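PDB 5LXZ: secreted protein from Streptomyces lividans TK24, which binds copper and is probably a copper-radical oxidase of the AA5 family, related to galactose oxidase. Local coordinates for residues A[438-443]-A[447-452]; A[411-416]-A[470-475]. The protein carries 1 engineered substitution. All coordinates share one frame; numbering follows the deposited sequence.

Contact 1. Residues A[438-443]-A[447-452]; sequences ARLYHP and EFERVA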
ATOM      1  N   ALA A 438      19.189   3.758  -5.853  1.00  8.26           N
ATOM      2  CA  ALA A 438      18.184   4.803  -5.930  1.00  8.38           C
ATOM      3  C   ALA A 438      18.317   5.573  -7.218  1.00  8.45           C
ATOM      4  O   ALA A 438      19.450   5.796  -7.699  1.00  8.65           O
ATOM      5  CB  ALA A 438      18.282   5.755  -4.752  1.00  8.69           C
ATOM      6  N   ARG A 439      17.205   6.064  -7.734  1.00  7.64           N
ATOM      7  CA  ARG A 439      17.131   6.808  -8.945  1.00  8.51           C
ATOM      8  C   ARG A 439      16.147   7.942  -8.793  1.00  8.27           C
ATOM      9  O   ARG A 439      15.168   7.848  -8.039  1.00  8.12           O
ATOM     10  CB  ARG A 439      16.642   5.947 -10.102  1.00  9.02           C
ATOM     11  CG  ARG A 439      17.602   4.853 -10.498  1.00  9.59           C
ATOM     12  CD  ARG A 439      16.878   3.809 -11.322  1.00  9.80           C
ATOM     13  NE  ARG A 439      17.832   2.832 -11.851  1.00 10.58           N
ATOM     14  CZ  ARG A 439      18.408   1.870 -11.143  1.00 10.73           C
ATOM     15  NH1 ARG A 439      18.097   1.650  -9.872  1.00 10.08           N
ATOM     16  NH2 ARG A 439      19.344   1.081 -11.719  1.00 11.51           N
ATOM     17  N   LEU A 440      16.387   8.998  -9.538  1.00  8.06           N
ATOM     18  CA  LEU A 440      15.392  10.009  -9.799  1.00  8.07           C
ATOM     19  C   LEU A 440      14.789   9.809 -11.164  1.00  9.07           C
ATOM     20  O   LEU A 440      15.522   9.743 -12.178  1.00  9.24           O
ATOM     21  CB  LEU A 440      15.978  11.417  -9.674  1.00  8.95           C
ATOM     22  CG  LEU A 440      16.469  11.858  -8.313  1.00  9.16           C
ATOM     23  CD1 LEU A 440      17.211  13.168  -8.448  1.00 10.20           C
ATOM     24  CD2 LEU A 440      15.352  11.977  -7.279  1.00  9.84           C
ATOM     25  N   TYR A 441      13.467   9.693 -11.241  1.00  8.59           N
ATOM     26  CA  TYR A 441      12.744   9.708 -12.511  1.00  8.98           C
ATOM     27  C   TYR A 441      12.413  11.153 -12.826  1.00  9.44           C
ATOM     28  O   TYR A 441      11.937  11.898 -11.968  1.00  9.30           O
ATOM     29  CB  TYR A 441      11.449   8.913 -12.407  1.00  9.43           C
ATOM     30  CG  TYR A 441      10.624   9.015 -13.649  1.00  9.43           C
ATOM     31  CD1 TYR A 441      11.058   8.440 -14.854  1.00 10.11           C
ATOM     32  CD2 TYR A 441       9.453   9.748 -13.673  1.00  9.81           C
ATOM     33  CE1 TYR A 441      10.320   8.608 -16.022  1.00 10.17           C
ATOM     34  CE2 TYR A 441       8.701   9.869 -14.806  1.00 10.08           C
ATOM     35  CZ  TYR A 441       9.140   9.307 -15.996  1.00 10.73           C
ATOM     36  OH  TYR A 441       8.391   9.475 -17.130  1.00 11.51           O
ATOM     37  N   HIS A 442      12.680  11.556 -14.058  1.00 10.33           N
ATOM     38  CA  HIS A 442      12.430  12.897 -14.504  1.00 12.01           C
ATOM     39  C   HIS A 442      11.316  12.834 -15.548  1.00 12.64           C
ATOM     40  O   HIS A 442      11.554  12.336 -16.642  1.00 12.45           O
ATOM     41  CB  HIS A 442      13.714  13.430 -15.128  1.00 13.13           C
ATOM     42  CG  HIS A 442      14.823  13.616 -14.145  1.00 14.27           C
ATOM     43  ND1 HIS A 442      14.798  14.611 -13.185  1.00 16.74           N
ATOM     44  CD2 HIS A 442      15.965  12.929 -13.952  1.00 15.43           C
ATOM     45  CE1 HIS A 442      15.895  14.533 -12.452  1.00 16.68           C
ATOM     46  NE2 HIS A 442      16.625  13.530 -12.905  1.00 17.02           N
ATOM     47  N   PRO A 443      10.086  13.267 -15.209  1.00 14.79           N
ATOM     48  CA  PRO A 443       8.976  13.142 -16.193  1.00 17.31           C
ATOM     49  C   PRO A 443       9.199  13.934 -17.486  1.00 19.59           C
ATOM     50  O   PRO A 443       8.732  13.515 -18.550  1.00 18.98           O
ATOM     51  CB  PRO A 443       7.745  13.666 -15.440  1.00 17.83           C
ATOM     52  CG  PRO A 443       8.105  13.574 -14.004  1.00 18.14           C
ATOM     53  CD  PRO A 443       9.602  13.668 -13.875  1.00 15.90           C
ATOM     54  N   GLU A 447      13.356   9.783 -18.279  1.00 13.02           N
ATOM     55  CA  GLU A 447      14.513   8.970 -17.964  1.00 14.05           C
ATOM     56  C   GLU A 447      14.770   8.902 -16.484  1.00 11.88           C
ATOM     57  O   GLU A 447      14.359   9.775 -15.734  1.00 11.89           O
ATOM     58  CB  GLU A 447      15.777   9.533 -18.647  1.00 16.83           C
ATOM     59  CG  GLU A 447      15.690   9.609 -20.176  1.00 20.02           C
ATOM     60  CD  GLU A 447      15.883   8.300 -20.890  1.00 24.26           C
ATOM     61  OE1 GLU A 447      15.699   7.201 -20.313  1.00 25.84           O
ATOM     62  OE2 GLU A 447      16.229   8.357 -22.111  1.00 29.95           O
ATOM     63  N   PHE A 448      15.515   7.883 -16.102  1.00 11.65           N
ATOM     64  CA  PHE A 448      16.064   7.736 -14.752  1.00 11.54           C
ATOM     65  C   PHE A 448      17.481   8.289 -14.695  1.00 12.79           C
ATOM     66  O   PHE A 448      18.257   8.146 -15.640  1.00 13.59           O
ATOM     67  CB  PHE A 448      16.172   6.266 -14.365  1.00 11.44           C
ATOM     68  CG  PHE A 448      14.896   5.637 -13.880  1.00 11.22           C
ATOM     69  CD1 PHE A 448      14.218   6.172 -12.813  1.00 11.12           C
ATOM     70  CD2 PHE A 448      14.476   4.414 -14.396  1.00 11.82           C
ATOM     71  CE1 PHE A 448      13.080   5.545 -12.318  1.00 11.26           C
ATOM     72  CE2 PHE A 448      13.338   3.791 -13.917  1.00 11.24           C
ATOM     73  CZ  PHE A 448      12.654   4.354 -12.867  1.00 11.33           C
ATOM     74  N   GLU A 449      17.785   8.900 -13.559  1.00 12.62           N
ATOM     75  CA  GLU A 449      19.134   9.346 -13.196  1.00 13.74           C
ATOM     76  C   GLU A 449      19.485   8.585 -11.934  1.00 13.09           C
ATOM     77  O   GLU A 449      18.777   8.684 -10.947  1.00 11.69           O
ATOM     78  CB  GLU A 449      19.127  10.844 -12.936  1.00 15.40           C
ATOM     79  CG  GLU A 449      20.408  11.394 -12.332  1.00 17.89           C
ATOM     80  CD  GLU A 449      20.269  12.837 -11.865  1.00 20.91           C
ATOM     81  OE1 GLU A 449      19.162  13.414 -11.921  1.00 21.99           O
ATOM     82  OE2 GLU A 449      21.293  13.414 -11.385  1.00 25.02           O
ATOM     83  N   ARG A 450      20.550   7.806 -11.946  1.00 12.29           N
ATOM     84  CA  ARG A 450      21.027   7.173 -10.746  1.00 12.22           C
ATOM     85  C   ARG A 450      21.571   8.207  -9.755  1.00 11.48           C
ATOM     86  O   ARG A 450      22.278   9.144 -10.126  1.00 12.26           O
ATOM     87  CB  ARG A 450      22.112   6.189 -11.127  1.00 14.73           C
ATOM     88  CG  ARG A 450      22.514   5.313 -10.017  1.00 17.14           C
ATOM     89  CD  ARG A 450      21.726   4.032  -9.927  1.00 17.47           C
ATOM     90  NE  ARG A 450      22.475   3.281  -8.945  1.00 18.24           N
ATOM     91  CZ  ARG A 450      23.307   2.283  -9.150  1.00 17.70           C
ATOM     92  NH1 ARG A 450      23.452   1.732 -10.352  1.00 19.51           N
ATOM     93  NH2 ARG A 450      23.953   1.784  -8.119  1.00 17.30           N
ATOM     94  N   VAL A 451      21.210   8.044  -8.499  1.00  9.94           N
ATOM     95  CA  VAL A 451      21.687   8.900  -7.417  1.00  9.51           C
ATOM     96  C   VAL A 451      22.386   8.047  -6.345  1.00  8.80           C
ATOM     97  O   VAL A 451      22.679   6.903  -6.611  1.00  9.23           O
ATOM     98  CB  VAL A 451      20.593   9.831  -6.891  1.00  9.67           C
ATOM     99  CG1 VAL A 451      20.175  10.833  -7.964  1.00  9.95           C
ATOM    100  CG2 VAL A 451      19.375   9.051  -6.313  1.00  9.51           C
ATOM    101  N   ALA A 452      22.643   8.595  -5.174  1.00  8.94           N
ATOM    102  CA  ALA A 452      23.412   7.869  -4.144  1.00  9.08           C
ATOM    103  C   ALA A 452      22.684   6.603  -3.732  1.00  9.32           C
ATOM    104  O   ALA A 452      21.437   6.600  -3.634  1.00  9.18           O
ATOM    105  CB  ALA A 452      23.607   8.741  -2.936  1.00  9.46           C
TER
HETATM  106  O   HOH W   1      21.925   4.271  -6.432  1.00 10.19           O

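Contact 2. Residues A[411-416]-A[470-475]; sequences SILPDD and GRLMFF. With PO4 (phosphate ion), chain G.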
ATOM      1  N   SER A 411       8.563   8.105  -4.186  1.00  6.95           N
ATOM      2  CA  SER A 411       8.053   9.324  -3.566  1.00  7.17           C
ATOM      3  C   SER A 411       8.206  10.488  -4.525  1.00  6.72           C
ATOM      4  O   SER A 411       9.287  10.692  -5.081  1.00  6.57           O
ATOM      5  CB  SER A 411       8.833   9.632  -2.284  1.00  8.15           C
ATOM      6  OG  SER A 411       8.325   8.884  -1.157  1.00  9.08           O
ATOM      7  N   ILE A 412       7.146  11.255  -4.719  1.00  6.61           N
ATOM      8  CA  ILE A 412       7.181  12.479  -5.511  1.00  7.26           C
ATOM      9  C   ILE A 412       7.964  13.553  -4.763  1.00  7.53           C
ATOM     10  O   ILE A 412       7.798  13.727  -3.550  1.00  7.36           O
ATOM     11  CB  ILE A 412       5.767  12.995  -5.750  1.00  7.18           C
ATOM     12  CG1 ILE A 412       4.936  11.964  -6.542  1.00  7.34           C
ATOM     13  CG2 ILE A 412       5.792  14.326  -6.465  1.00  7.84           C
ATOM     14  CD1 ILE A 412       3.465  12.325  -6.537  1.00  7.48           C
ATOM     15  N   LEU A 413       8.868  14.245  -5.460  1.00  7.79           N
ATOM     16  CA  LEU A 413       9.611  15.367  -4.892  1.00  8.58           C
ATOM     17  C   LEU A 413       9.091  16.694  -5.438  1.00  8.25           C
ATOM     18  O   LEU A 413       8.478  16.730  -6.508  1.00  8.41           O
ATOM     19  CB  LEU A 413      11.105  15.249  -5.264  1.00  9.37           C
ATOM     20  CG  LEU A 413      11.959  14.378  -4.323  1.00 11.43           C
ATOM     21  CD1 LEU A 413      11.404  13.051  -3.957  1.00 12.29           C
ATOM     22  CD2 LEU A 413      13.382  14.247  -4.881  1.00 11.59           C
ATOM     23  N   PRO A 414       9.395  17.792  -4.735  1.00  9.13           N
ATOM     24  CA  PRO A 414       8.845  19.097  -5.122  1.00  9.84           C
ATOM     25  C   PRO A 414       9.357  19.742  -6.397  1.00 11.27           C
ATOM     26  O   PRO A 414       8.766  20.737  -6.850  1.00 13.39           O
ATOM     27  CB  PRO A 414       9.105  19.972  -3.902  1.00  9.74           C
ATOM     28  CG  PRO A 414      10.198  19.328  -3.205  1.00  9.74           C
ATOM     29  CD  PRO A 414      10.062  17.853  -3.431  1.00  9.19           C
ATOM     30  N   ASP A 415      10.398  19.178  -6.988  1.00 10.99           N
ATOM     31  CA  ASP A 415      10.892  19.636  -8.273  1.00 12.06           C
ATOM     32  C   ASP A 415      10.307  18.858  -9.460  1.00 12.18           C
ATOM     33  O   ASP A 415      10.772  19.011 -10.584  1.00 13.33           O
ATOM     34  CB  ASP A 415      12.417  19.603  -8.305  1.00 12.05           C
ATOM     35  CG  ASP A 415      12.978  18.213  -8.197  1.00 13.42           C
ATOM     36  OD1 ASP A 415      12.228  17.254  -7.899  1.00 12.23           O
ATOM     37  OD2 ASP A 415      14.189  18.046  -8.421  1.00 14.58           O
ATOM     38  N   ASP A 416       9.317  17.992  -9.193  1.00 11.66           N
ATOM     39  CA  ASP A 416       8.663  17.120 -10.190  1.00 11.70           C
ATOM     40  C   ASP A 416       9.430  15.852 -10.501  1.00 11.25           C
ATOM     41  O   ASP A 416       8.952  15.025 -11.315  1.00 13.65           O
ATOM     42  CB  ASP A 416       8.255  17.812 -11.474  1.00 12.46           C
ATOM     43  CG  ASP A 416       7.313  18.946 -11.261  1.00 14.15           C
ATOM     44  OD1 ASP A 416       6.529  18.937 -10.295  1.00 12.67           O
ATOM     45  OD2 ASP A 416       7.292  19.877 -12.112  1.00 16.88           O
ATOM     46  N   GLY A 470      11.914  18.923   2.499  1.00  9.15           N
ATOM     47  CA  GLY A 470      12.362  18.426   1.204  1.00  8.74           C
ATOM     48  C   GLY A 470      13.265  17.195   1.248  1.00  8.65           C
ATOM     49  O   GLY A 470      13.668  16.703   0.205  1.00  8.86           O
ATOM     50  N   ARG A 471      13.588  16.712   2.438  0.50  8.17           N
ATOM     51  CA  ARG A 471      14.251  15.425   2.588  0.50  8.15           C
ATOM     52  C   ARG A 471      13.190  14.367   2.720  0.50  8.40           C
ATOM     53  O   ARG A 471      12.007  14.673   2.838  0.50  8.54           O
ATOM     54  CB  ARG A 471      15.149  15.412   3.803  0.50  8.24           C
ATOM     55  CG  ARG A 471      16.279  16.434   3.702  0.50  8.28           C
ATOM     56  CD  ARG A 471      17.200  16.407   4.918  0.50  8.25           C
ATOM     57  NE  ARG A 471      18.308  17.336   4.735  0.50  8.59           N
ATOM     58  CZ  ARG A 471      18.242  18.654   4.946  0.50  9.06           C
ATOM     59  NH1 ARG A 471      17.127  19.237   5.365  0.50  9.25           N
ATOM     60  NH2 ARG A 471      19.296  19.409   4.688  0.50  9.55           N
ATOM     61  N   LEU A 472      13.629  13.123   2.669  1.00  8.67           N
ATOM     62  CA  LEU A 472      12.710  11.972   2.682  1.00  8.77           C
ATOM     63  C   LEU A 472      13.115  10.970   3.723  1.00  8.91           C
ATOM     64  O   LEU A 472      14.302  10.679   3.911  1.00  9.24           O
ATOM     65  CB  LEU A 472      12.666  11.325   1.329  1.00  8.74           C
ATOM     66  CG  LEU A 472      12.103  12.249   0.257  1.00  9.18           C
ATOM     67  CD1 LEU A 472      13.228  12.836  -0.614  1.00  8.71           C
ATOM     68  CD2 LEU A 472      11.080  11.554  -0.615  1.00  9.77           C
ATOM     69  N   MET A 473      12.117  10.395   4.389  1.00  7.81           N
ATOM     70  CA  MET A 473      12.351   9.362   5.382  1.00  8.09           C
ATOM     71  C   MET A 473      11.974   8.021   4.783  1.00  7.88           C
ATOM     72  O   MET A 473      10.930   7.896   4.132  1.00  7.93           O
ATOM     73  CB  MET A 473      11.540   9.625   6.640  1.00  9.11           C
ATOM     74  CG  MET A 473      11.804   8.662   7.760  1.00 10.19           C
ATOM     75  SD  MET A 473      10.824   7.160   7.725  1.00 12.20           S
ATOM     76  CE  MET A 473       9.257   7.828   8.281  1.00 12.01           C
ATOM     77  N   PHE A 474      12.819   7.027   5.031  1.00  7.05           N
ATOM     78  CA  PHE A 474      12.619   5.661   4.597  1.00  7.25           C
ATOM     79  C   PHE A 474      12.565   4.762   5.807  1.00  7.41           C
ATOM     80  O   PHE A 474      13.309   4.924   6.774  1.00  8.10           O
ATOM     81  CB  PHE A 474      13.765   5.237   3.680  1.00  7.29           C
ATOM     82  CG  PHE A 474      13.633   5.764   2.282  1.00  7.41           C
ATOM     83  CD1 PHE A 474      13.860   7.128   2.004  1.00  7.74           C
ATOM     84  CD2 PHE A 474      13.301   4.925   1.215  1.00  8.00           C
ATOM     85  CE1 PHE A 474      13.729   7.643   0.705  1.00  8.08           C
ATOM     86  CE2 PHE A 474      13.202   5.441  -0.065  1.00  8.24           C
ATOM     87  CZ  PHE A 474      13.377   6.787  -0.329  1.00  7.98           C
ATOM     88  N   PHE A 475      11.639   3.790   5.794  1.00  7.36           N
ATOM     89  CA  PHE A 475      11.432   2.922   6.943  1.00  7.15           C
ATOM     90  C   PHE A 475      11.171   1.496   6.534  1.00  6.59           C
ATOM     91  O   PHE A 475      10.838   1.203   5.387  1.00  6.07           O
ATOM     92  CB  PHE A 475      10.233   3.413   7.777  1.00  7.26           C
ATOM     93  CG  PHE A 475       8.932   3.337   7.042  1.00  7.55           C
ATOM     94  CD1 PHE A 475       8.151   2.173   7.090  1.00  7.91           C
ATOM     95  CD2 PHE A 475       8.463   4.407   6.298  1.00  7.64           C
ATOM     96  CE1 PHE A 475       6.944   2.080   6.406  1.00  7.92           C
ATOM     97  CE2 PHE A 475       7.254   4.309   5.612  1.00  7.76           C
ATOM     98  CZ  PHE A 475       6.508   3.141   5.672  1.00  7.82           C
TER
HETATM   99  P   PO4 G 706      18.085  22.852   5.405  1.00 32.58           P
HETATM  100  O1  PO4 G 706      18.307  23.619   6.692  1.00 35.62           O
HETATM  101  O2  PO4 G 706      16.873  21.935   5.659  1.00 32.37           O
HETATM  102  O3  PO4 G 706      17.844  23.799   4.249  1.00 31.64           O
HETATM  103  O4  PO4 G 706      19.316  22.072   5.026  1.00 33.36           O

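Contact 1. Residues A[438-443]-A[447-452]
The outer hairpin of a Kelch propeller blade pairs strand 438-442 with strand 447-450, its edge strand. Leu440 and Glu449 form a hydrogen-bonded antiparallel pair. The bond from Leu440 N to Glu449 O is 2.8 Å; Glu449 N returns a bond to Leu440 O. His442 N to Glu447 O continues the ladder toward the turn. At the far end Val451 N reaches Ala438 O at 3.0 Å.

One face carries Arg439, Tyr441, Phe448 and Arg450. Arg439 CD sits over the Phe448 ring, 3.9 Å from its centroid. Tyr441 turns its edge to the Phe448 face, with the ring planes at 74°. The guanidinium groups of Arg439 and Arg450 come close, but each has its own partner: Gln437 for Arg439 and Asp453 for Arg450.

On the other face His442 NE2 donates to Glu449 OE1 at 2.7 Å, using the anti lone pair of the carboxylate. Ring and carboxylate are nearly coplanar. Glu449 has CG anti to its backbone N (chi1 170°), and its extended chain carries the carboxylate to the edge of the imidazole. Nearby, Leu440 CD1 packs on Val451 CG1 at 3.8 Å. A water accepts from Ala438 N and Arg450 NE and is also hydrogen-bonded to Val451 O, bridging the strands where the hairpin ends.

The backbone ladder is thus backed by one edge-to-face ring pair and a CH-pi contact on one face and a short polar bond on the other. The carboxylate would probably favour a protonated, positively charged His442.

Contact 2. Residues A[411-416]-A[470-475]
Leu472 has the largest surface buried here, and its CD2 methyl meets both main partners. Ser411 CB lies 3.4 Å from Leu472 CD2, which is tighter than usual for two carbons. Leu413 CD1 touches the same methyl, Leu472 CD2, at 3.7 Å. Leu413 CD1 is also 3.8 Å from Leu472 CD1, so this one methyl fits against both ends of the Leu472 fork. The two leucine side chains meet at a slant. Leu472 chi2, 102°, lies off the staggered values.

Ser411 presents its CB to the leucine. Its OG stands anti to the carbonyl carbon, beside the backbone N (chi1 -83°), and is hydrogen-bonded to Ser464 OG. A polar tie thus lies beside the apolar one.

The contact joins two neighbouring blades of the beta propeller. Strand 409-412 is the innermost of its Kelch blade. Strand 472-476 belongs to a blade whose outermost strand, 14-18, comes from the N-terminal part of the chain, as in the velcro closure of many propellers. No hydrogen bond joins the two segments; they meet through side-chain packing. Leu419 of strand 418-421 and Leu466 of strand 462-466 also pack on Leu472.

From Leu413 to Asp416 the chain makes a type I turn, closed by Asp416 N to Leu413 O at 3.1 Å, before strand 418-421 begins. Just before Leu472, Arg471 points away from segment 411-416. Its extended side chain grips a phosphate, probably from the crystallisation liquor, through two nearly straight bonds: Arg471 NH1 to phosphate O2 and Arg471 NH2 to phosphate O4, each 2.7 Å. Arg509 binds the same ion, and Asp469 forms a salt bridge with Arg471 NH1.

Both contacts involve the blade that runs from strand 409-412 to strand 447-450, and their centres are about 12 Å apart. Contact 1 lies within that blade, at its outer edge, and is only partly buried. Its chemistry is mixed: backbone ladder, rings, charges and a water. Contact 2 joins the inner strand of the blade to the next one. It is buried, much smaller, and made of carbon contacts, two leucines and the CB of Ser411. The two meet where Leu440 CD2 packs on Leu413 CD2 at 3.8 Å. Leu440 therefore links the outer hairpin to the seam between blades, and Pro443 adds packing against Asp416 nearby.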